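Local coordinates for ABC transporter periplasmic peptide-binding protein (PDB 4QFK) that probably binds short peptides such as dipeptides in the periplasm and hands them to an ABC transporter for uptake, at residues A[41-46]-A[201-206]; A[89-94]-A[165-170]; A[119-124]-A[184-189]; A[287-292]-A[506-511]. All coordinates share one frame; numbering follows the deposited sequence.

Contact 1 of 4, residues A[41-46]-A[201-206]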
# COMPACT_ATOMS: atom_id res chain seq x y z
N SER A 41 9.37 13.32 -7.27
CA SER A 41 8.62 14.53 -6.98
C SER A 41 8.77 14.91 -5.49
O SER A 41 9.26 14.11 -4.68
CB SER A 41 7.13 14.30 -7.30
OG SER A 41 6.33 15.41 -6.94
N PHE A 42 8.35 16.11 -5.12
CA PHE A 42 8.27 16.40 -3.70
C PHE A 42 6.83 16.60 -3.21
O PHE A 42 6.61 17.02 -2.08
CB PHE A 42 9.16 17.57 -3.33
CG PHE A 42 10.59 17.19 -3.19
CD1 PHE A 42 11.44 17.21 -4.30
CD2 PHE A 42 11.08 16.76 -1.97
CE1 PHE A 42 12.77 16.85 -4.16
CE2 PHE A 42 12.41 16.39 -1.83
CZ PHE A 42 13.26 16.44 -2.92
N ASN A 43 5.87 16.27 -4.06
CA ASN A 43 4.45 16.25 -3.70
C ASN A 43 3.88 14.83 -3.85
O ASN A 43 3.82 14.30 -4.95
CB ASN A 43 3.68 17.26 -4.55
CG ASN A 43 2.18 17.17 -4.37
OD1 ASN A 43 1.67 16.45 -3.52
ND2 ASN A 43 1.45 17.92 -5.20
N PRO A 44 3.47 14.22 -2.73
CA PRO A 44 2.96 12.84 -2.69
C PRO A 44 1.79 12.64 -3.63
O PRO A 44 1.56 11.52 -4.07
CB PRO A 44 2.47 12.67 -1.25
CG PRO A 44 3.29 13.61 -0.47
CD PRO A 44 3.52 14.81 -1.38
N GLN A 45 1.07 13.70 -3.93
CA GLN A 45 -0.14 13.57 -4.74
C GLN A 45 0.12 13.00 -6.11
O GLN A 45 -0.76 12.35 -6.68
CB GLN A 45 -0.84 14.91 -4.93
CG GLN A 45 -1.47 15.50 -3.71
CD GLN A 45 -2.16 16.79 -4.07
OE1 GLN A 45 -1.65 17.56 -4.90
NE2 GLN A 45 -3.34 17.03 -3.50
N VAL A 46 1.29 13.29 -6.67
CA VAL A 46 1.53 12.99 -8.08
C VAL A 46 2.31 11.70 -8.34
O VAL A 46 2.72 11.47 -9.47
CB VAL A 46 2.20 14.18 -8.83
CG1 VAL A 46 1.40 15.47 -8.63
CG2 VAL A 46 3.70 14.37 -8.43
N ASN A 201 5.25 25.09 -11.95
CA ASN A 201 6.10 23.89 -11.94
C ASN A 201 7.10 23.81 -10.77
O ASN A 201 7.70 22.77 -10.52
CB ASN A 201 6.81 23.74 -13.29
CG ASN A 201 7.45 25.04 -13.76
OD1 ASN A 201 6.74 25.98 -14.17
ND2 ASN A 201 8.79 25.10 -13.71
N LEU A 202 7.25 24.89 -10.03
CA LEU A 202 8.05 24.87 -8.81
C LEU A 202 7.28 24.30 -7.61
O LEU A 202 7.90 23.81 -6.65
CB LEU A 202 8.54 26.28 -8.48
CG LEU A 202 9.87 26.81 -9.03
CD1 LEU A 202 10.11 26.32 -10.43
CD2 LEU A 202 9.91 28.34 -8.98
N PHE A 203 5.94 24.38 -7.65
CA PHE A 203 5.09 23.94 -6.54
C PHE A 203 5.37 22.51 -6.01
O PHE A 203 5.54 22.32 -4.82
CB PHE A 203 3.61 24.08 -6.91
CG PHE A 203 2.64 23.78 -5.78
CD1 PHE A 203 2.50 24.68 -4.73
CD2 PHE A 203 1.87 22.63 -5.78
CE1 PHE A 203 1.59 24.42 -3.69
CE2 PHE A 203 0.97 22.35 -4.75
CZ PHE A 203 0.82 23.25 -3.70
N ASP A 204 5.39 21.53 -6.90
CA ASP A 204 5.64 20.13 -6.55
C ASP A 204 7.12 19.78 -6.43
O ASP A 204 7.50 18.68 -5.99
CB ASP A 204 5.05 19.20 -7.61
CG ASP A 204 3.54 19.28 -7.69
OD1 ASP A 204 2.89 19.45 -6.64
OD2 ASP A 204 3.02 19.18 -8.83
N GLN A 205 7.96 20.72 -6.83
CA GLN A 205 9.40 20.53 -6.87
C GLN A 205 10.05 21.16 -5.63
O GLN A 205 10.97 20.59 -5.04
CB GLN A 205 9.94 21.16 -8.16
CG GLN A 205 11.18 20.51 -8.74
CD GLN A 205 11.74 21.31 -9.93
OE1 GLN A 205 12.95 21.39 -10.13
NE2 GLN A 205 10.84 21.92 -10.72
N TYR A 206 9.59 22.33 -5.24
CA TYR A 206 10.08 22.97 -4.02
C TYR A 206 8.93 23.05 -3.03
O TYR A 206 8.05 23.90 -3.14
CB TYR A 206 10.69 24.33 -4.33
CG TYR A 206 11.86 24.21 -5.29
CD1 TYR A 206 13.10 23.79 -4.83
CD2 TYR A 206 11.72 24.50 -6.64
CE1 TYR A 206 14.18 23.66 -5.70
CE2 TYR A 206 12.79 24.38 -7.51
CZ TYR A 206 14.01 23.96 -7.03
OH TYR A 206 15.08 23.83 -7.89

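Contact 2 of 4, residues A[89-94]-A[165-170]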
# COMPACT_ATOMS: atom_id res chain seq x y z
N LYS A 89 -23.13 11.21 2.70
CA LYS A 89 -22.59 11.89 1.52
C LYS A 89 -21.93 13.22 1.89
O LYS A 89 -21.52 13.99 1.01
CB LYS A 89 -23.69 12.10 0.46
CG LYS A 89 -24.44 10.84 0.04
CD LYS A 89 -25.08 10.96 -1.36
CE LYS A 89 -26.12 12.08 -1.45
NZ LYS A 89 -26.50 12.39 -2.87
N SER A 90 -21.84 13.48 3.19
CA SER A 90 -21.19 14.69 3.68
C SER A 90 -20.22 14.33 4.80
O SER A 90 -20.58 13.59 5.72
CB SER A 90 -22.23 15.69 4.21
OG SER A 90 -23.30 15.87 3.29
N VAL A 91 -19.00 14.84 4.70
CA VAL A 91 -18.01 14.63 5.75
C VAL A 91 -17.42 15.99 6.13
O VAL A 91 -16.82 16.68 5.31
CB VAL A 91 -16.89 13.67 5.29
CG1 VAL A 91 -15.96 13.31 6.46
CG2 VAL A 91 -17.49 12.41 4.68
N THR A 92 -17.59 16.37 7.39
CA THR A 92 -17.19 17.68 7.84
C THR A 92 -16.01 17.61 8.79
O THR A 92 -16.10 17.02 9.87
CB THR A 92 -18.35 18.40 8.57
OG1 THR A 92 -19.40 18.69 7.63
CG2 THR A 92 -17.85 19.69 9.20
N PHE A 93 -14.89 18.21 8.39
CA PHE A 93 -13.68 18.24 9.21
C PHE A 93 -13.56 19.59 9.92
O PHE A 93 -13.63 20.65 9.29
CB PHE A 93 -12.43 17.98 8.36
CG PHE A 93 -12.41 16.64 7.65
CD1 PHE A 93 -13.00 16.48 6.41
CD2 PHE A 93 -11.80 15.55 8.23
CE1 PHE A 93 -12.98 15.27 5.75
CE2 PHE A 93 -11.78 14.33 7.58
CZ PHE A 93 -12.37 14.19 6.34
N THR A 94 -13.41 19.56 11.24
CA THR A 94 -13.06 20.76 11.97
C THR A 94 -11.54 20.78 11.98
O THR A 94 -10.91 19.72 12.09
CB THR A 94 -13.60 20.70 13.40
OG1 THR A 94 -15.02 20.56 13.35
CG2 THR A 94 -13.25 21.97 14.16
N PHE A 165 -16.72 17.96 2.85
CA PHE A 165 -16.61 17.23 1.60
C PHE A 165 -17.99 16.69 1.25
O PHE A 165 -18.61 15.98 2.05
CB PHE A 165 -15.66 16.03 1.74
CG PHE A 165 -14.19 16.40 1.75
CD1 PHE A 165 -13.65 17.18 2.76
CD2 PHE A 165 -13.34 15.92 0.75
CE1 PHE A 165 -12.29 17.50 2.77
CE2 PHE A 165 -11.98 16.23 0.74
CZ PHE A 165 -11.46 17.03 1.75
N GLU A 166 -18.46 17.02 0.05
CA GLU A 166 -19.67 16.44 -0.48
C GLU A 166 -19.30 15.35 -1.49
O GLU A 166 -18.51 15.59 -2.41
CB GLU A 166 -20.57 17.51 -1.12
CG GLU A 166 -20.77 18.76 -0.23
CD GLU A 166 -22.17 18.87 0.40
OE1 GLU A 166 -22.52 18.04 1.27
OE2 GLU A 166 -22.90 19.83 0.06
N LEU A 167 -19.85 14.16 -1.29
CA LEU A 167 -19.56 13.01 -2.15
C LEU A 167 -20.77 12.60 -2.99
O LEU A 167 -21.92 12.64 -2.52
CB LEU A 167 -19.17 11.82 -1.27
CG LEU A 167 -18.49 12.14 0.06
CD1 LEU A 167 -18.26 10.86 0.87
CD2 LEU A 167 -17.19 12.87 -0.19
N PHE A 168 -20.53 12.19 -4.23
CA PHE A 168 -21.62 11.74 -5.10
C PHE A 168 -22.39 10.55 -4.50
O PHE A 168 -23.56 10.32 -4.84
CB PHE A 168 -21.11 11.37 -6.50
CG PHE A 168 -20.64 12.54 -7.31
CD1 PHE A 168 -21.54 13.30 -8.04
CD2 PHE A 168 -19.30 12.87 -7.37
CE1 PHE A 168 -21.11 14.38 -8.79
CE2 PHE A 168 -18.88 13.95 -8.13
CZ PHE A 168 -19.79 14.70 -8.84
N ASN A 169 -21.74 9.78 -3.64
CA ASN A 169 -22.42 8.69 -2.94
C ASN A 169 -21.72 8.38 -1.65
O ASN A 169 -20.61 8.84 -1.41
CB ASN A 169 -22.51 7.43 -3.81
CG ASN A 169 -21.18 7.04 -4.42
OD1 ASN A 169 -20.83 7.48 -5.52
ND2 ASN A 169 -20.43 6.18 -3.72
N ALA A 170 -22.39 7.61 -0.79
CA ALA A 170 -21.76 7.14 0.43
C ALA A 170 -20.67 6.17 0.03
O ALA A 170 -20.79 5.47 -0.96
CB ALA A 170 -22.78 6.45 1.32
O HOH W 1 -23.68 15.92 0.75

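Contact 3 of 4, residues A[119-124]-A[184-189]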
# COMPACT_ATOMS: atom_id res chain seq x y z
N ILE A 119 -9.25 22.83 0.78
CA ILE A 119 -10.08 22.95 -0.40
C ILE A 119 -9.22 22.98 -1.65
O ILE A 119 -9.48 22.25 -2.61
CB ILE A 119 -10.99 24.21 -0.31
CG1 ILE A 119 -12.04 24.02 0.79
CG2 ILE A 119 -11.67 24.51 -1.66
CD1 ILE A 119 -12.98 25.18 0.95
N PHE A 120 -8.17 23.81 -1.62
CA PHE A 120 -7.22 23.83 -2.71
C PHE A 120 -6.60 22.46 -2.91
O PHE A 120 -6.58 21.93 -4.02
CB PHE A 120 -6.09 24.83 -2.48
CG PHE A 120 -4.93 24.63 -3.42
CD1 PHE A 120 -4.99 25.07 -4.74
CD2 PHE A 120 -3.81 23.93 -3.01
CE1 PHE A 120 -3.94 24.85 -5.62
CE2 PHE A 120 -2.75 23.70 -3.90
CZ PHE A 120 -2.82 24.17 -5.20
N THR A 121 -6.11 21.88 -1.81
CA THR A 121 -5.33 20.65 -1.87
C THR A 121 -6.10 19.50 -2.51
O THR A 121 -5.58 18.81 -3.36
CB THR A 121 -4.86 20.20 -0.47
OG1 THR A 121 -3.90 21.14 0.06
CG2 THR A 121 -4.21 18.82 -0.52
N PHE A 122 -7.35 19.30 -2.09
CA PHE A 122 -8.08 18.13 -2.54
C PHE A 122 -8.87 18.37 -3.81
O PHE A 122 -9.03 17.47 -4.62
CB PHE A 122 -8.89 17.52 -1.40
CG PHE A 122 -8.02 16.98 -0.30
CD1 PHE A 122 -7.36 15.75 -0.44
CD2 PHE A 122 -7.81 17.71 0.85
CE1 PHE A 122 -6.52 15.26 0.54
CE2 PHE A 122 -6.98 17.23 1.86
CZ PHE A 122 -6.33 15.99 1.70
N SER A 123 -9.30 19.61 -4.03
CA SER A 123 -10.03 19.90 -5.25
C SER A 123 -9.09 19.86 -6.44
O SER A 123 -9.56 19.73 -7.57
CB SER A 123 -10.78 21.23 -5.18
OG SER A 123 -9.87 22.31 -5.16
N ARG A 124 -7.78 19.99 -6.20
CA ARG A 124 -6.79 19.77 -7.27
C ARG A 124 -6.97 18.40 -7.94
O ARG A 124 -6.78 18.26 -9.15
CB ARG A 124 -5.33 19.87 -6.77
CG ARG A 124 -4.36 20.46 -7.81
CD ARG A 124 -3.18 19.57 -8.26
NE ARG A 124 -2.00 19.77 -7.43
CZ ARG A 124 -0.73 19.64 -7.83
NH1 ARG A 124 -0.40 19.33 -9.08
NH2 ARG A 124 0.25 19.86 -6.95
N VAL A 184 -1.90 14.31 2.03
CA VAL A 184 -1.21 15.38 2.75
C VAL A 184 -1.86 16.72 2.39
O VAL A 184 -2.56 16.82 1.37
CB VAL A 184 0.32 15.42 2.37
CG1 VAL A 184 1.05 14.14 2.82
CG2 VAL A 184 0.49 15.62 0.87
N VAL A 185 -1.63 17.75 3.20
CA VAL A 185 -2.19 19.07 3.00
C VAL A 185 -1.10 20.03 2.52
O VAL A 185 -0.01 20.08 3.10
CB VAL A 185 -2.84 19.64 4.30
CG1 VAL A 185 -3.33 21.06 4.10
CG2 VAL A 185 -3.99 18.75 4.78
N LEU A 186 -1.42 20.78 1.45
CA LEU A 186 -0.48 21.66 0.78
C LEU A 186 -0.85 23.10 1.06
O LEU A 186 -1.91 23.38 1.63
CB LEU A 186 -0.50 21.41 -0.73
CG LEU A 186 -0.27 19.96 -1.14
CD1 LEU A 186 -0.24 19.77 -2.67
CD2 LEU A 186 1.01 19.49 -0.53
N SER A 187 0.01 24.03 0.64
CA SER A 187 -0.23 25.45 0.88
C SER A 187 -0.88 26.12 -0.31
O SER A 187 -0.27 26.27 -1.37
CB SER A 187 1.07 26.18 1.21
OG SER A 187 0.85 27.59 1.17
N LYS A 188 -2.13 26.54 -0.13
CA LYS A 188 -2.80 27.30 -1.17
C LYS A 188 -2.13 28.66 -1.34
O LYS A 188 -1.95 29.13 -2.46
CB LYS A 188 -4.30 27.47 -0.90
CG LYS A 188 -4.94 28.56 -1.74
CD LYS A 188 -6.45 28.56 -1.61
CE LYS A 188 -7.07 29.72 -2.40
NZ LYS A 188 -8.25 29.33 -3.21
N GLU A 189 -1.75 29.30 -0.24
CA GLU A 189 -1.04 30.57 -0.36
C GLU A 189 0.15 30.46 -1.29
O GLU A 189 0.34 31.30 -2.18
CB GLU A 189 -0.55 31.12 0.98
CG GLU A 189 0.00 32.53 0.79
CD GLU A 189 0.49 33.17 2.06
OE1 GLU A 189 0.18 32.65 3.16
OE2 GLU A 189 1.21 34.18 1.95

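Contact 4 of 4, residues A[287-292]-A[506-511]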
# COMPACT_ATOMS: atom_id res chain seq x y z
N GLU A 287 9.22 -6.94 9.61
CA GLU A 287 7.77 -6.88 9.79
C GLU A 287 7.03 -7.32 8.54
O GLU A 287 7.26 -6.80 7.45
CB GLU A 287 7.33 -5.47 10.17
CG GLU A 287 7.20 -5.27 11.64
CD GLU A 287 6.05 -6.06 12.22
OE1 GLU A 287 6.08 -7.31 12.20
OE2 GLU A 287 5.09 -5.41 12.68
N THR A 288 6.14 -8.29 8.69
CA THR A 288 5.38 -8.75 7.54
C THR A 288 4.49 -7.60 7.08
O THR A 288 3.71 -7.06 7.87
CB THR A 288 4.56 -10.00 7.89
OG1 THR A 288 3.43 -9.61 8.68
CG2 THR A 288 5.40 -10.96 8.71
N ASN A 289 4.63 -7.20 5.82
CA ASN A 289 3.89 -6.05 5.33
C ASN A 289 2.49 -6.50 4.95
O ASN A 289 2.31 -7.67 4.60
CB ASN A 289 4.62 -5.42 4.14
CG ASN A 289 3.81 -4.33 3.45
OD1 ASN A 289 3.41 -4.49 2.30
ND2 ASN A 289 3.60 -3.21 4.13
N LEU A 290 1.52 -5.61 5.07
CA LEU A 290 0.15 -5.91 4.71
C LEU A 290 0.05 -6.15 3.20
O LEU A 290 -0.17 -5.21 2.44
CB LEU A 290 -0.79 -4.76 5.11
CG LEU A 290 -0.90 -4.42 6.60
CD1 LEU A 290 -2.01 -3.38 6.83
CD2 LEU A 290 -1.17 -5.68 7.42
N ASN A 291 0.23 -7.39 2.77
CA ASN A 291 0.04 -7.74 1.37
C ASN A 291 -0.09 -9.25 1.23
O ASN A 291 0.14 -9.98 2.19
CB ASN A 291 1.24 -7.27 0.55
CG ASN A 291 2.53 -7.91 1.01
OD1 ASN A 291 3.15 -7.45 1.97
ND2 ASN A 291 2.92 -9.00 0.36
N ILE A 292 -0.43 -9.71 0.03
CA ILE A 292 -0.54 -11.13 -0.24
C ILE A 292 -0.27 -11.41 -1.72
O ILE A 292 -0.77 -10.70 -2.60
CB ILE A 292 -1.91 -11.69 0.14
CG1 ILE A 292 -2.04 -13.15 -0.29
CG2 ILE A 292 -3.02 -10.87 -0.50
CD1 ILE A 292 -1.59 -14.14 0.76
N GLY A 506 5.14 -10.97 1.46
CA GLY A 506 6.36 -10.20 1.40
C GLY A 506 6.60 -9.50 2.72
O GLY A 506 5.67 -8.96 3.32
N MET A 507 7.83 -9.56 3.20
CA MET A 507 8.24 -8.89 4.42
C MET A 507 9.01 -7.61 4.12
O MET A 507 9.54 -7.43 3.02
CB MET A 507 9.07 -9.83 5.30
CG MET A 507 8.32 -11.12 5.58
SD MET A 507 8.96 -12.12 6.93
CE MET A 507 10.70 -12.19 6.49
N ARG A 508 9.04 -6.70 5.08
CA ARG A 508 9.87 -5.51 4.96
C ARG A 508 10.93 -5.61 6.05
O ARG A 508 10.68 -6.13 7.13
CB ARG A 508 9.06 -4.21 5.06
CG ARG A 508 7.61 -4.41 5.52
CD ARG A 508 6.95 -3.11 5.99
NE ARG A 508 7.08 -2.03 5.01
CZ ARG A 508 6.53 -0.83 5.13
NH1 ARG A 508 5.81 -0.52 6.22
NH2 ARG A 508 6.71 0.08 4.18
N PHE A 509 12.14 -5.17 5.73
CA PHE A 509 13.21 -5.20 6.71
C PHE A 509 13.68 -3.77 6.87
O PHE A 509 13.37 -2.93 6.04
CB PHE A 509 14.38 -6.06 6.24
CG PHE A 509 14.03 -7.50 6.00
CD1 PHE A 509 13.46 -7.90 4.82
CD2 PHE A 509 14.29 -8.47 6.97
CE1 PHE A 509 13.13 -9.22 4.59
CE2 PHE A 509 13.98 -9.80 6.74
CZ PHE A 509 13.39 -10.17 5.56
N GLN A 510 14.42 -3.50 7.94
CA GLN A 510 15.05 -2.20 8.15
C GLN A 510 16.29 -2.37 9.00
O GLN A 510 16.25 -3.02 10.03
CB GLN A 510 14.08 -1.23 8.84
CG GLN A 510 14.73 0.06 9.28
CD GLN A 510 13.73 1.06 9.87
OE1 GLN A 510 13.56 1.13 11.09
NE2 GLN A 510 13.07 1.81 9.01
N ALA A 511 17.41 -1.80 8.57
CA ALA A 511 18.61 -1.81 9.39
C ALA A 511 18.94 -0.38 9.83
O ALA A 511 18.76 0.57 9.07
CB ALA A 511 19.76 -2.42 8.63

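Contact 1 of 4, residues A[41-46]-A[201-206]
Asn43 and Asp204 meet amide to carboxylate where loop 41-46 runs past loop 201-206. ND2 of Asn43 does the touching, sending a nearly straight N-H (165°) to Asp204 OD1, modelled 2.5 Å away and short for such a bond. Asp204 OD1 lies in the plane of the amide, but the carboxylate is turned 48° against that plane and is met from above its own. CG of Asn43 stands anti to the backbone N (chi1 172°), which carries the amide across to Asp204. ND2 gives a second bond to Gln45 OE1 at 3.1 Å, and Asn43 OD1 accepts from Gln45 N in an Asx turn, so the amide is held at both ends. An ST turn precedes it: Ser41 OG takes the N-H of Asn43, 3.0 Å from its nitrogen. Alongside, Phe42 N donates to Asp204 O over 2.8 Å, and the ring atom Phe42 CD1 comes within 3.5 Å of Gln205 O; the same ring meets Tyr215 edge-to-face. Val46 CG1 flanks the carboxylate at Asp204 OD2, 4.1 Å off. A leucine in place of Asn43 would probably leave both Asp204 OD1 and Gln45 OE1 without this donor and undo the Asx turn. Asp204 OD1 also forms a salt bridge with Arg124 of helix 115-126. One carboxylate oxygen thus serves an amide and a guanidinium together, which would probably favour the ionised form of Asp204 and ties both loops to that helix.

Contact 2 of 4, residues A[89-94]-A[165-170]
Val91 and Phe165 form an antiparallel hydrogen-bonded pair, the strand segments 90-94 and 165-167 running at 167° to each other, with Val91 N 2.9 Å from Phe165 O and Phe165 N 2.8 Å from Val91 O. A third bond, from Leu167 N to Lys89 O, secures the end of the pairing. The buried face carries Val91, Phe93, Phe165 and Leu167. There Phe93 and Phe165 meet obliquely, planes 74° apart, CE1 of Phe93 lying 3.6 Å from CD1 of Phe165 and bringing that atom to the edge of the Phe93 ring. Val91 CG2 leans on Leu167 CD1 at 4.2 Å. These are the two central strands of a four-stranded antiparallel sheet, flanked by strands 79-84 and 152-159, and Phe174 of helix 174-177 covers the aromatic side. Ser90 and Glu166, a non-hydrogen-bonded pair, occupy the other face. Glu166 bends at its second torsion (chi2 -107°), bringing OE1 back toward Ser90, and one water bridges them, 2.6 Å from Ser90 OG and donating to Glu166 OE1. Beyond the strand ends, the aliphatic chain of Lys89 lies over the exposed loop 168-170, its CD 3.8 Å from Asn169 CA.

Contact 3 of 4, residues A[119-124]-A[184-189]
Thr121 presses both branches of its side chain against the backbone of 184-186, the tight part of this contact. Its OG1 accepts the N-H of Leu186 over 2.9 Å with a fairly straight approach (160°). OG1 lies beside the backbone N of Thr121 (chi1 -67°) and the methyl CG2 opposite that N, within 3.2 Å of Val184 O. That methyl also sits over the centre of the Phe122 ring, 3.9 Å above its plane, so it touches an aromatic face as well as a carbonyl oxygen. Leu186 brings CB to 3.5 Å from Thr121 OG1, and its CD1 lies at the edge of the Arg124 guanidinium, whose NH2 is salt-bridged to Asp204. Phe122 reaches Val184 and Val185 more loosely, CE2 being 4.4 Å from Val185 CG2. Toward the solvent side, at the start of helix 188-196, the meeting is between hydrocarbon surfaces. Phe120 CB rests on Lys188 CB at 3.6 Å, and the lysine chain stays extended past it before bending at its last torsion. The Phe120 ring meets Tyr132 edge-to-face. Ser187 is the N-cap of helix 188-196, its OG bonded to Tyr190 N, while Lys188 N is bound by Asp117 OD1. The buried hydroxyl of Thr121 also donates to Asp117 O, one turn back in its own helix. A single hydroxyl therefore satisfies a carbonyl within helix 115-126 and the buried backbone amide of Leu186, fastening 184-186 to the helix by a polar bond inside a largely apolar interface.

Contact 4 of 4, residues A[287-292]-A[506-511]
Glu287 and Arg508 exchange both of their backbone bonds, the hydrogen-bonded pair of a short antiparallel bridge: Glu287 N to Arg508 O and Arg508 N to Glu287 O, each 3.0 Å. A third bond, from Asn289 N to Gly506 O at 3.2 Å, continues the pairing just past the point where strand 287-288 ends. Among the apolar contacts, Thr288 and Met507 share one face of the sheet as a non-hydrogen-bonded pair, CG2 of Thr288 lying 4.1 Å from Met507 SD. Arg508, on the face it shares with Glu287, is met at a slant by Asn289 from just past the strand end, Asn289 CB 3.4 Å from Arg508 CG. The first torsion of Arg508 is nearly eclipsed (chi1 10°), an unusual setting that brings CG against both Asn289 CB and Glu287 O. The polar ends of this pair overlap rather than bond: Asn289 ND2 lies 3.7 Å above one face of the guanidinium, toward its rim, with amide and guanidinium planes 49° apart. The guanidinium's hydrogen bonds go elsewhere, NH2 to Gly525 O and NH1 to Gly522 O, fixing its rotation beneath the amide. Were Arg508 a methionine, the carbonyls of Gly525 and Gly522 would probably lose their donor and the Asn289 amide the flat group it covers. The paired segments belong to strands 282-297 and 500-513, long antiparallel neighbours in a large mixed sheet, near the centre of the chain, probably where the lobes meet. Such a strand pair running between lobes is consistent with the interlobe hinge of periplasmic peptide-binding proteins.

In the fold
Contacts 1, 2 and 3 probably lie in one lobe, whereas contact 4 is set apart nearer the centre of the molecule, its centre 28 to 34 Å from theirs. Contacts 1 and 3 are direct neighbours, with centres 12 Å apart, because helix 115-126 supplies Arg124 and Thr121 to the loops of contact 1. Contact 2 joins them through Phe165, which packs on Phe122 of the same helix. Along the chain, segments 41-46 and 201-206 enclose contacts 2 and 3, whose own segments alternate; contact 4 follows afterwards. The helix thus touches both the sheet and the loops of this lobe, while contact 4 pairs the strands that probably join it to the other.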